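Local coordinates for uncharacterized protein (Bacteroides eggerthii, PDB 4GDZ) that is of unknown function but belongs to the DUF4251 family, folds as a curved antiparallel beta-sheet, and binds a magnesium ion in this crystal, at residues F47-N52 with A142-N147; F70-Q75 with L162-S167; V82-V87 with N153-S158. All coordinates share one frame; numbering follows the deposited sequence. Where two conformers were deposited one is given.

Contact 1: residues F47-N52 with A142-N147; sequences FVLEAN and ATVTIN. With MG (magnesium ion), chain B.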
ATOM      1  N   PHE A  47      10.374  22.838   8.524  1.00 52.18           N
ATOM      2  CA  PHE A  47       9.582  21.676   8.878  1.00 51.49           C
ATOM      3  C   PHE A  47      10.434  20.481   9.234  1.00 52.90           C
ATOM      4  O   PHE A  47      11.613  20.397   8.861  1.00 53.73           O
ATOM      5  CB  PHE A  47       8.592  21.310   7.744  1.00 55.39           C
ATOM      6  CG  PHE A  47       9.250  20.916   6.436  1.00 54.02           C
ATOM      7  CD1 PHE A  47       9.666  19.605   6.212  1.00 56.74           C
ATOM      8  CD2 PHE A  47       9.425  21.851   5.412  1.00 54.44           C
ATOM      9  CE1 PHE A  47      10.253  19.246   5.003  1.00 56.62           C
ATOM     10  CE2 PHE A  47      10.012  21.493   4.206  1.00 58.29           C
ATOM     11  CZ  PHE A  47      10.408  20.184   3.995  1.00 52.66           C
ATOM     12  N   VAL A  48       9.825  19.558   9.965  1.00 54.09           N
ATOM     13  CA  VAL A  48      10.403  18.258  10.227  1.00 52.28           C
ATOM     14  C   VAL A  48       9.346  17.182   9.958  1.00 51.60           C
ATOM     15  O   VAL A  48       8.222  17.277  10.449  1.00 54.21           O
ATOM     16  CB  VAL A  48      10.897  18.088  11.681  1.00 54.74           C
ATOM     17  CG1 VAL A  48      11.724  16.797  11.776  1.00 51.69           C
ATOM     18  CG2 VAL A  48      11.707  19.283  12.148  1.00 64.41           C
ATOM     19  N   LEU A  49       9.706  16.178   9.179  1.00 48.19           N
ATOM     20  CA  LEU A  49       8.936  14.927   9.088  1.00 49.88           C
ATOM     21  C   LEU A  49       9.560  13.966  10.101  1.00 48.38           C
ATOM     22  O   LEU A  49      10.722  13.574   9.955  1.00 50.35           O
ATOM     23  CB  LEU A  49       9.025  14.359   7.677  1.00 52.45           C
ATOM     24  CG  LEU A  49       8.158  13.137   7.291  1.00 63.27           C
ATOM     25  CD1 LEU A  49       8.677  11.846   7.897  1.00 61.28           C
ATOM     26  CD2 LEU A  49       6.747  13.342   7.741  1.00 60.06           C
ATOM     27  N   GLU A  50       8.811  13.630  11.141  1.00 49.46           N
ATOM     28  CA  GLU A  50       9.242  12.676  12.159  1.00 49.57           C
ATOM     29  C   GLU A  50       8.615  11.307  11.842  1.00 54.55           C
ATOM     30  O   GLU A  50       7.390  11.133  11.973  1.00 52.33           O
ATOM     31  CB  GLU A  50       8.816  13.189  13.561  1.00 54.27           C
ATOM     32  CG  GLU A  50       9.443  14.538  13.922  1.00 55.37           C
ATOM     33  CD  GLU A  50       9.231  14.993  15.369  1.00 68.05           C
ATOM     34  OE1 GLU A  50       8.484  14.333  16.129  1.00 63.82           O
ATOM     35  OE2 GLU A  50       9.799  16.048  15.756  1.00 60.25           O
ATOM     36  N   ALA A  51       9.432  10.359  11.383  1.00 47.34           N
ATOM     37  CA  ALA A  51       8.928   9.063  10.878  1.00 53.05           C
ATOM     38  C   ALA A  51       8.688   8.107  12.043  1.00 58.78           C
ATOM     39  O   ALA A  51       9.441   8.111  13.013  1.00 57.22           O
ATOM     40  CB  ALA A  51       9.890   8.431   9.878  1.00 47.65           C
ATOM     41  N   ASN A  52       7.649   7.283  11.932  1.00 51.40           N
ATOM     42  CA  ASN A  52       7.392   6.220  12.912  1.00 51.74           C
ATOM     43  C   ASN A  52       7.225   4.855  12.278  1.00 55.85           C
ATOM     44  O   ASN A  52       7.031   3.865  12.984  1.00 54.71           O
ATOM     45  CB  ASN A  52       6.231   6.561  13.858  1.00 61.15           C
ATOM     46  CG  ASN A  52       4.948   6.896  13.129  1.00 66.60           C
ATOM     47  OD1 ASN A  52       4.693   6.403  12.044  1.00 61.46           O
ATOM     48  ND2 ASN A  52       4.128   7.734  13.741  1.00 71.39           N
ATOM     49  N   ALA A 142       2.456  12.233   6.546  1.00 52.20           N
ATOM     50  CA  ALA A 142       3.159  12.385   5.287  1.00 49.47           C
ATOM     51  C   ALA A 142       4.014  11.166   5.080  1.00 49.70           C
ATOM     52  O   ALA A 142       4.420  10.511   6.036  1.00 52.19           O
ATOM     53  CB  ALA A 142       4.021  13.642   5.315  1.00 47.38           C
ATOM     54  N   THR A 143       4.289  10.883   3.824  1.00 46.39           N
ATOM     55  CA  THR A 143       5.127   9.779   3.410  1.00 47.24           C
ATOM     56  C   THR A 143       6.311  10.350   2.660  1.00 48.50           C
ATOM     57  O   THR A 143       6.156  11.282   1.842  1.00 51.34           O
ATOM     58  CB  THR A 143       4.317   8.820   2.514  1.00 50.41           C
ATOM     59  OG1 THR A 143       3.185   8.389   3.283  1.00 52.32           O
ATOM     60  CG2 THR A 143       5.150   7.604   2.056  1.00 51.28           C
ATOM     61  N   VAL A 144       7.495   9.825   2.944  1.00 44.05           N
ATOM     62  CA  VAL A 144       8.703  10.346   2.332  1.00 43.34           C
ATOM     63  C   VAL A 144       9.489   9.178   1.748  1.00 46.91           C
ATOM     64  O   VAL A 144       9.599   8.131   2.381  1.00 45.21           O
ATOM     65  CB  VAL A 144       9.519  11.179   3.367  1.00 50.20           C
ATOM     66  CG1 VAL A 144      10.059  10.319   4.535  1.00 47.57           C
ATOM     67  CG2 VAL A 144      10.681  11.873   2.704  1.00 52.35           C
ATOM     68  N   THR A 145      10.044   9.371   0.551  1.00 42.76           N
ATOM     69  CA  THR A 145      11.015   8.458  -0.041  1.00 43.06           C
ATOM     70  C   THR A 145      12.345   9.142  -0.142  1.00 45.02           C
ATOM     71  O   THR A 145      12.438  10.285  -0.642  1.00 45.11           O
ATOM     72  CB  THR A 145      10.521   8.026  -1.459  1.00 48.25           C
ATOM     73  OG1 THR A 145       9.249   7.391  -1.281  1.00 51.13           O
ATOM     74  CG2 THR A 145      11.521   7.043  -2.184  1.00 46.99           C
ATOM     75  N   ILE A 146      13.370   8.449   0.330  1.00 42.66           N
ATOM     76  CA  ILE A 146      14.735   8.930   0.402  1.00 41.63           C
ATOM     77  C   ILE A 146      15.612   8.080  -0.486  1.00 43.42           C
ATOM     78  O   ILE A 146      15.703   6.841  -0.325  1.00 44.75           O
ATOM     79  CB  ILE A 146      15.240   8.919   1.882  1.00 45.33           C
ATOM     80  CG1 ILE A 146      14.311   9.796   2.763  1.00 48.92           C
ATOM     81  CG2 ILE A 146      16.702   9.390   1.994  1.00 43.58           C
ATOM     82  CD1 ILE A 146      14.128   9.313   4.179  1.00 53.34           C
ATOM     83  N   ASN A 147      16.299   8.749  -1.405  1.00 41.80           N
ATOM     84  CA  ASN A 147      17.125   8.094  -2.401  1.00 43.73           C
ATOM     85  C   ASN A 147      18.558   8.611  -2.341  1.00 45.16           C
ATOM     86  O   ASN A 147      18.861   9.638  -2.959  1.00 45.45           O
ATOM     87  CB  ASN A 147      16.495   8.315  -3.803  1.00 47.56           C
ATOM     88  CG  ASN A 147      17.245   7.611  -4.922  1.00 55.82           C
ATOM     89  OD1 ASN A 147      18.200   6.889  -4.699  1.00 51.64           O
ATOM     90  ND2 ASN A 147      16.812   7.849  -6.153  1.00 50.17           N
TER
HETATM   91 MG    MG B 200      19.738   5.411  -3.716  1.00 66.54          MG
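Leu49 reaches across to Ala142 and Val144 with one methyl for each, and these two touches make up the contact. CD2 of Leu49 sits 3.7 Å from CB of Ala142, while CD1 of Leu49 lies 3.9 Å from CG1 of Val144. The leucine stem has CG anti to the backbone N (chi1 -173°). Its fork is then turned at chi2 -74°, which leaves both methyls flanking CA, one aimed at each residue of the 142-147 strand. Val144 answers with CG1, held between its backbone N and carbonyl carbon (chi1 65°). The Leu49 and Val144 side chains slide past one another in opposite directions, touching alongside. No hydrogen bond crosses this buried patch.

The alternate residues behave differently. Thr143 turns away from Leu49, and Thr145 OG1 bonds to Thr156 OG1 and to Gln60 NE2 of a second subunit. Farther along, Asn147 gives OD1 to the magnesium ion, whose site is completed by the carbonyl oxygens of Pro148, Asn151 and Asn153.

Strands 46-55 and 141-148 are not neighbours, since strand 155-163 runs between them. The 7.4 Å between CA of Leu49 and CA of Ala142 is short for two strand spacings, the mark of a strongly bent antiparallel sheet with its apolar side chains gathered on the inner face.

Contact 2: residues F70-Q75 with L162-S167; sequences FVLVNQ and LPLNQS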
ATOM      1  N   PHE A  70      14.119  10.940  10.512  1.00 46.19           N
ATOM      2  CA  PHE A  70      13.504  12.218  10.247  1.00 44.15           C
ATOM      3  C   PHE A  70      14.127  12.944   9.060  1.00 45.13           C
ATOM      4  O   PHE A  70      15.249  12.659   8.644  1.00 44.51           O
ATOM      5  CB  PHE A  70      13.551  13.120  11.495  1.00 47.70           C
ATOM      6  CG  PHE A  70      14.957  13.530  11.884  1.00 49.35           C
ATOM      7  CD1 PHE A  70      15.529  14.648  11.329  1.00 49.28           C
ATOM      8  CD2 PHE A  70      15.708  12.755  12.767  1.00 48.60           C
ATOM      9  CE1 PHE A  70      16.830  14.995  11.644  1.00 50.18           C
ATOM     10  CE2 PHE A  70      16.999  13.097  13.094  1.00 49.72           C
ATOM     11  CZ  PHE A  70      17.562  14.212  12.521  1.00 48.08           C
ATOM     12  N   VAL A  71      13.367  13.912   8.549  1.00 46.63           N
ATOM     13  CA  VAL A  71      13.825  14.853   7.531  1.00 47.20           C
ATOM     14  C   VAL A  71      13.510  16.250   8.060  1.00 48.64           C
ATOM     15  O   VAL A  71      12.349  16.596   8.345  1.00 48.92           O
ATOM     16  CB  VAL A  71      13.161  14.616   6.148  1.00 48.20           C
ATOM     17  CG1 VAL A  71      13.653  15.682   5.162  1.00 47.63           C
ATOM     18  CG2 VAL A  71      13.471  13.203   5.615  1.00 46.10           C
ATOM     19  N   LEU A  72      14.564  17.036   8.231  1.00 47.80           N
ATOM     20  CA  LEU A  72      14.482  18.398   8.754  1.00 47.80           C
ATOM     21  C   LEU A  72      14.947  19.368   7.689  1.00 49.38           C
ATOM     22  O   LEU A  72      16.012  19.182   7.096  1.00 51.02           O
ATOM     23  CB  LEU A  72      15.366  18.539   9.991  1.00 50.24           C
ATOM     24  CG  LEU A  72      15.357  19.905  10.713  1.00 63.27           C
ATOM     25  CD1 LEU A  72      15.593  19.719  12.205  1.00 64.97           C
ATOM     26  CD2 LEU A  72      16.397  20.811  10.110  1.00 58.91           C
ATOM     27  N   VAL A  73      14.142  20.397   7.432  1.00 48.91           N
ATOM     28  CA  VAL A  73      14.491  21.442   6.495  1.00 49.20           C
ATOM     29  C   VAL A  73      14.315  22.752   7.242  1.00 54.34           C
ATOM     30  O   VAL A  73      13.271  22.997   7.871  1.00 50.47           O
ATOM     31  CB  VAL A  73      13.641  21.401   5.200  1.00 52.51           C
ATOM     32  CG1 VAL A  73      13.869  22.671   4.367  1.00 51.14           C
ATOM     33  CG2 VAL A  73      13.967  20.138   4.390  1.00 49.79           C
ATOM     34  N   ASN A  74      15.357  23.572   7.217  1.00 56.13           N
ATOM     35  CA  ASN A  74      15.306  24.898   7.829  1.00 54.93           C
ATOM     36  C   ASN A  74      15.930  25.899   6.885  1.00 56.59           C
ATOM     37  O   ASN A  74      17.141  26.102   6.898  1.00 57.08           O
ATOM     38  CB  ASN A  74      16.016  24.924   9.173  1.00 55.13           C
ATOM     39  CG  ASN A  74      15.820  26.246   9.897  1.00 62.41           C
ATOM     40  OD1 ASN A  74      15.175  27.168   9.386  1.00 63.68           O
ATOM     41  ND2 ASN A  74      16.357  26.334  11.096  1.00 63.05           N
ATOM     42  N   GLN A  75      15.079  26.440   6.019  1.00 59.03           N
ATOM     43  CA  GLN A  75      15.456  27.367   4.964  1.00 65.96           C
ATOM     44  C   GLN A  75      16.459  26.680   4.014  1.00 71.03           C
ATOM     45  O   GLN A  75      16.114  25.646   3.453  1.00 76.28           O
ATOM     46  CB  GLN A  75      15.839  28.723   5.561  1.00 74.34           C
ATOM     47  CG  GLN A  75      14.566  29.342   6.131  1.00 69.38           C
ATOM     48  CD  GLN A  75      14.740  30.628   6.918  1.00 93.02           C
ATOM     49  OE1 GLN A  75      15.818  30.971   7.406  1.00 80.86           O
ATOM     50  NE2 GLN A  75      13.643  31.332   7.076  1.00 79.53           N
ATOM     51  N   LEU A 162       5.634  18.359  10.790  1.00 58.53           N
ATOM     52  CA  LEU A 162       5.478  19.330  11.884  1.00 57.06           C
ATOM     53  C   LEU A 162       6.240  20.620  11.610  1.00 55.82           C
ATOM     54  O   LEU A 162       7.349  20.590  11.052  1.00 56.75           O
ATOM     55  CB  LEU A 162       6.004  18.717  13.196  1.00 55.78           C
ATOM     56  CG  LEU A 162       5.281  17.491  13.775  1.00 66.91           C
ATOM     57  CD1 LEU A 162       6.158  16.870  14.858  1.00 59.59           C
ATOM     58  CD2 LEU A 162       3.894  17.854  14.325  1.00 59.90           C
ATOM     59  N   PRO A 163       5.678  21.758  12.043  1.00 59.99           N
ATOM     60  CA  PRO A 163       6.506  22.960  12.093  1.00 58.48           C
ATOM     61  C   PRO A 163       7.659  22.755  13.086  1.00 58.53           C
ATOM     62  O   PRO A 163       7.542  21.946  14.017  1.00 57.38           O
ATOM     63  CB  PRO A 163       5.550  24.065  12.561  1.00 63.37           C
ATOM     64  CG  PRO A 163       4.230  23.429  12.809  1.00 68.13           C
ATOM     65  CD  PRO A 163       4.298  21.969  12.521  1.00 61.68           C
ATOM     66  N   LEU A 164       8.767  23.452  12.855  1.00 63.83           N
ATOM     67  CA  LEU A 164       9.977  23.333  13.686  1.00 63.99           C
ATOM     68  C   LEU A 164       9.664  23.498  15.160  1.00 67.46           C
ATOM     69  O   LEU A 164      10.094  22.685  15.976  1.00 66.85           O
ATOM     70  CB  LEU A 164      11.006  24.390  13.277  1.00 68.47           C
ATOM     71  CG  LEU A 164      11.680  24.211  11.913  1.00 64.44           C
ATOM     72  CD1 LEU A 164      12.771  25.258  11.735  1.00 66.59           C
ATOM     73  CD2 LEU A 164      12.253  22.811  11.723  1.00 57.35           C
ATOM     74  N   ASN A 165       8.881  24.527  15.490  1.00 71.65           N
ATOM     75  CA  ASN A 165       8.546  24.808  16.890  1.00 69.62           C
ATOM     76  C   ASN A 165       7.603  23.802  17.552  1.00 73.49           C
ATOM     77  O   ASN A 165       7.341  23.893  18.741  1.00 68.49           O
ATOM     78  CB  ASN A 165       8.042  26.251  17.088  1.00 69.80           C
ATOM     79  CG  ASN A 165       6.663  26.530  16.465  1.00 90.20           C
ATOM     80  OD1 ASN A 165       5.973  25.650  15.941  1.00 81.91           O
ATOM     81  ND2 ASN A 165       6.258  27.792  16.537  1.00 93.99           N
ATOM     82  N   GLN A 166       7.091  22.837  16.797  1.00 60.79           N
ATOM     83  CA  GLN A 166       6.326  21.750  17.409  1.00 64.98           C
ATOM     84  C   GLN A 166       7.078  20.426  17.355  1.00 64.15           C
ATOM     85  O   GLN A 166       6.542  19.385  17.717  1.00 69.16           O
ATOM     86  CB  GLN A 166       4.958  21.628  16.726  1.00 64.17           C
ATOM     87  CG  GLN A 166       4.002  22.779  17.043  1.00 77.24           C
ATOM     88  CD  GLN A 166       2.750  22.718  16.179  1.00 91.74           C
ATOM     89  OE1 GLN A 166       2.336  21.637  15.749  1.00 89.49           O
ATOM     90  NE2 GLN A 166       2.156  23.880  15.898  1.00 82.40           N
ATOM     91  N   SER A 167       8.325  20.461  16.896  1.00 64.60           N
ATOM     92  CA  SER A 167       9.108  19.245  16.710  1.00 54.32           C
ATOM     93  C   SER A 167      10.067  19.027  17.873  1.00 62.48           C
ATOM     94  O   SER A 167      10.953  19.854  18.105  1.00 57.09           O
ATOM     95  CB  SER A 167       9.894  19.352  15.404  1.00 56.47           C
ATOM     96  OG  SER A 167      10.844  18.329  15.307  1.00 53.98           O
TER
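Leu164, Asn74 and Leu72 carry this contact, and Leu164 contributes by far the most surface. Its side chain crosses that of Asn74 at about a right angle and lays CD1 over the flat face of the amide. The methyl is nearly centred there: Leu164 CD1 is 3.7 Å from Asn74 CG, 3.8 Å from Asn74 ND2 and 3.9 Å from Asn74 OD1. An extended asparagine presents that face, with CG anti to the backbone N (chi1 -173°). The contact over the face leaves OD1 of Asn74 able to accept a hydrogen bond from Gln46 NE2.

The other methyl of Leu164 turns toward the strand. CD2 of Leu164 comes within 4.4 Å of CG of Leu72, a loose apolar touch, and lies 4.0 Å from the backbone O of Val73. Leu72 leaves its backbone pointing past Leu164, and its outer part, CG nearest, comes closer. Phe170 packs on Leu72, Asn74 and Leu164, while Val48, on the strand between the two segments, touches both leucines.

Leu164 owes its place to a tight turn. Gln166 N bonds to Pro163 O at 3.0 Å, and Ser167 N bonds to Leu164 O at the same length, making a short 3-10 segment, 164-166. Ser167 follows as N-cap, its OG accepting from the N of Phe170 and also bonding to Glu50 OE2. The arrangement is a 3-10 segment leading into a capped C-terminal helix, its leucine folded back across the face of the antiparallel sheet.

Contact 3: residues V82-V87 with N153-S158; sequences VAFNTV and NTMTLS. With MG (magnesium ion), chain B.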
ATOM      1  N   VAL A  82      18.149   8.479   8.733  1.00 45.70           N
ATOM      2  CA  VAL A  82      17.331   7.253   8.732  1.00 45.11           C
ATOM      3  C   VAL A  82      18.200   6.150   9.310  1.00 44.79           C
ATOM      4  O   VAL A  82      19.363   6.031   8.951  1.00 46.07           O
ATOM      5  CB  VAL A  82      16.853   6.871   7.305  1.00 48.54           C
ATOM      6  CG1 VAL A  82      16.112   5.510   7.319  1.00 48.73           C
ATOM      7  CG2 VAL A  82      15.964   7.978   6.726  1.00 47.72           C
ATOM      8  N   ALA A  83      17.639   5.359  10.221  1.00 42.32           N
ATOM      9  CA  ALA A  83      18.337   4.233  10.817  1.00 46.06           C
ATOM     10  C   ALA A  83      17.309   3.314  11.441  1.00 47.74           C
ATOM     11  O   ALA A  83      16.687   3.657  12.455  1.00 46.57           O
ATOM     12  CB  ALA A  83      19.386   4.646  11.862  1.00 43.98           C
ATOM     13  N   PHE A  84      17.126   2.159  10.813  1.00 47.33           N
ATOM     14  CA  PHE A  84      16.152   1.163  11.296  1.00 45.13           C
ATOM     15  C   PHE A  84      16.807  -0.213  11.299  1.00 48.24           C
ATOM     16  O   PHE A  84      17.643  -0.551  10.438  1.00 48.92           O
ATOM     17  CB  PHE A  84      14.846   1.211  10.493  1.00 48.16           C
ATOM     18  CG  PHE A  84      15.008   1.022   9.018  1.00 46.05           C
ATOM     19  CD1 PHE A  84      14.985  -0.262   8.452  1.00 45.84           C
ATOM     20  CD2 PHE A  84      15.125   2.115   8.170  1.00 48.56           C
ATOM     21  CE1 PHE A  84      15.100  -0.425   7.095  1.00 43.33           C
ATOM     22  CE2 PHE A  84      15.269   1.950   6.804  1.00 48.18           C
ATOM     23  CZ  PHE A  84      15.270   0.675   6.261  1.00 49.22           C
ATOM     24  N   ASN A  85      16.447  -0.980  12.313  1.00 51.05           N
ATOM     25  CA  ASN A  85      16.974  -2.283  12.512  1.00 48.31           C
ATOM     26  C   ASN A  85      15.758  -3.067  13.049  1.00 53.25           C
ATOM     27  O   ASN A  85      15.505  -3.048  14.213  1.00 51.73           O
ATOM     28  CB  ASN A  85      18.156  -2.158  13.528  1.00 53.05           C
ATOM     29  CG  ASN A  85      18.585  -3.487  14.074  1.00 58.49           C
ATOM     30  OD1 ASN A  85      18.251  -4.497  13.512  1.00 67.05           O
ATOM     31  ND2 ASN A  85      19.342  -3.489  15.154  1.00 61.88           N
ATOM     32  N   THR A  86      14.994  -3.683  12.171  1.00 48.02           N
ATOM     33  CA  THR A  86      13.625  -4.158  12.475  1.00 51.68           C
ATOM     34  C   THR A  86      13.536  -5.683  12.431  1.00 53.68           C
ATOM     35  O   THR A  86      14.471  -6.356  12.029  1.00 49.68           O
ATOM     36  CB  THR A  86      12.583  -3.593  11.487  1.00 52.43           C
ATOM     37  OG1 THR A  86      12.721  -4.237  10.211  1.00 49.01           O
ATOM     38  CG2 THR A  86      12.732  -2.048  11.300  1.00 48.37           C
ATOM     39  N   VAL A  87      12.388  -6.200  12.839  1.00 49.01           N
ATOM     40  CA  VAL A  87      12.113  -7.629  12.858  1.00 47.51           C
ATOM     41  C   VAL A  87      11.801  -8.150  11.412  1.00 44.62           C
ATOM     42  O   VAL A  87      11.734  -9.365  11.189  1.00 51.26           O
ATOM     43  CB  VAL A  87      11.011  -7.934  13.899  1.00 51.17           C
ATOM     44  CG1 VAL A  87      10.483  -9.369  13.802  1.00 55.62           C
ATOM     45  CG2 VAL A  87      11.567  -7.706  15.325  1.00 55.54           C
ATOM     46  N   ASN A 153      19.001   1.955  -4.677  1.00 61.03           N
ATOM     47  CA  ASN A 153      18.026   1.652  -3.652  0.50 61.77           C
ATOM     48  C   ASN A 153      17.458   2.918  -2.957  1.00 75.22           C
ATOM     49  O   ASN A 153      18.040   4.006  -2.995  1.00 54.92           O
ATOM     50  CB  ASN A 153      18.631   0.694  -2.630  0.50 57.88           C
ATOM     51  CG  ASN A 153      19.237  -0.545  -3.289  0.50 65.17           C
ATOM     52  OD1 ASN A 153      18.713  -1.054  -4.279  0.50 52.15           O
ATOM     53  ND2 ASN A 153      20.348  -1.011  -2.759  0.50 57.64           N
ATOM     54  N   THR A 154      16.292   2.766  -2.358  1.00 51.19           N
ATOM     55  CA  THR A 154      15.600   3.866  -1.721  1.00 53.91           C
ATOM     56  C   THR A 154      14.945   3.312  -0.464  1.00 54.98           C
ATOM     57  O   THR A 154      14.848   2.091  -0.292  1.00 49.72           O
ATOM     58  CB  THR A 154      14.544   4.479  -2.673  1.00 57.05           C
ATOM     59  OG1 THR A 154      13.523   3.518  -2.872  1.00 56.08           O
ATOM     60  CG2 THR A 154      15.130   4.846  -4.046  1.00 56.00           C
HETATM   61  N   MSE A 155      14.519   4.218   0.410  1.00 46.45           N
HETATM   62  CA  MSE A 155      13.801   3.887   1.635  0.50 46.63           C
HETATM   63  C   MSE A 155      12.581   4.786   1.705  1.00 49.93           C
HETATM   64  O   MSE A 155      12.659   5.973   1.380  1.00 47.06           O
HETATM   65  CB  MSE A 155      14.677   4.127   2.863  0.50 49.57           C
HETATM   66  CG  MSE A 155      15.811   3.134   3.013  0.50 61.62           C
HETATM   67 SE   MSE A 155      17.353   3.903   3.904  0.38 64.37          SE
HETATM   68  CE  MSE A 155      17.498   5.375   2.559  0.50 45.44           C
ATOM     69  N   THR A 156      11.451   4.215   2.112  1.00 45.01           N
ATOM     70  CA  THR A 156      10.171   4.941   2.208  1.00 43.48           C
ATOM     71  C   THR A 156       9.672   4.795   3.642  1.00 45.09           C
ATOM     72  O   THR A 156       9.562   3.678   4.166  1.00 48.47           O
ATOM     73  CB  THR A 156       9.161   4.441   1.155  1.00 43.37           C
ATOM     74  OG1 THR A 156       9.671   4.724  -0.163  1.00 46.07           O
ATOM     75  CG2 THR A 156       7.749   5.134   1.307  1.00 46.83           C
ATOM     76  N   LEU A 157       9.383   5.935   4.262  1.00 44.77           N
ATOM     77  CA  LEU A 157       8.905   6.035   5.647  1.00 44.13           C
ATOM     78  C   LEU A 157       7.705   6.955   5.730  1.00 52.41           C
ATOM     79  O   LEU A 157       7.477   7.759   4.837  1.00 47.35           O
ATOM     80  CB  LEU A 157      10.007   6.593   6.547  1.00 45.45           C
ATOM     81  CG  LEU A 157      11.270   5.705   6.572  1.00 51.11           C
ATOM     82  CD1 LEU A 157      12.303   6.153   5.541  1.00 51.15           C
ATOM     83  CD2 LEU A 157      11.866   5.699   7.971  1.00 50.92           C
ATOM     84  N   SER A 158       6.931   6.826   6.801  1.00 47.98           N
ATOM     85  CA  SER A 158       5.808   7.707   7.025  1.00 47.65           C
ATOM     86  C   SER A 158       5.826   8.152   8.440  1.00 50.27           C
ATOM     87  O   SER A 158       6.410   7.482   9.317  1.00 48.72           O
ATOM     88  CB  SER A 158       4.460   7.056   6.661  1.00 52.37           C
ATOM     89  OG  SER A 158       4.123   5.979   7.514  1.00 55.98           O
TER
HETATM   90 MG    MG B 200      19.738   5.411  -3.716  1.00 66.54          MG
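Orthogonal beta packing brings Val82 and Phe84 of strand 77-85 onto Met155 and Leu157 of strand 155-163, where the curved sheet folds over its own inner face. The strand segments 82-85 and 155-158 run at 90° to each other, with axes 9.8 Å apart at closest approach, and all four side chains leave their backbones toward the opposing segment.

Met155, a selenomethionine, stands at the middle. Its CG meets the edge of the Phe84 ring, close to the ring plane, 4.0 Å from Phe84 CE2. CG is anti to the carbonyl carbon and the chain runs on nearly extended (chi2 150°), which brings SE beside the ring; the bend at chi3 turns only the terminal methyl. SE of Met155 is 5.3 Å from the centroid of the Phe84 ring, 72° off the ring normal. This is an oblique Met-aromatic contact. SE of Met155 also lies 4.0 Å from CG1 of Val82, the two side chains sliding past each other in opposite directions. Two conformers of Met155 were deposited, and these details describe one of them.

Val82 serves a second partner with the same methyl, CG1 reaching to 4.3 Å from CD1 of Leu157. Around the four, Ile146 packs against Val82, and Val54 and Val64 against Phe84. Two residues before Met155, the carbonyl oxygen of Asn153 binds the magnesium ion, placing this packing beside the metal loop.

No hydrogen bond joins the segments. Cohesion between them probably rests on dispersion and apolar burial, to which the polarisable selenium beside the ring may add.

From the N terminus, residues 47-52, 70-75 and 82-87 lie on or just past the first three strands of an antiparallel sheet; 47-52 meets 142-147, 70-75 meets 162-167 and 82-87 meets 153-158. Contact 1 closes its loop first. Contact 3 closes next and contact 2 last, so contact 3 falls wholly within the span of contact 2 while contact 1 crosses both. Strand 155-163 unites the set: its start serves contact 3, its far end leads into contact 2, and it runs between the strands of contact 1. Backbone bonds Leu49 N to Val71 O and Ile146 N to Met155 O join contact 1 to contacts 2 and 3, whose centres lie about 19 Å apart.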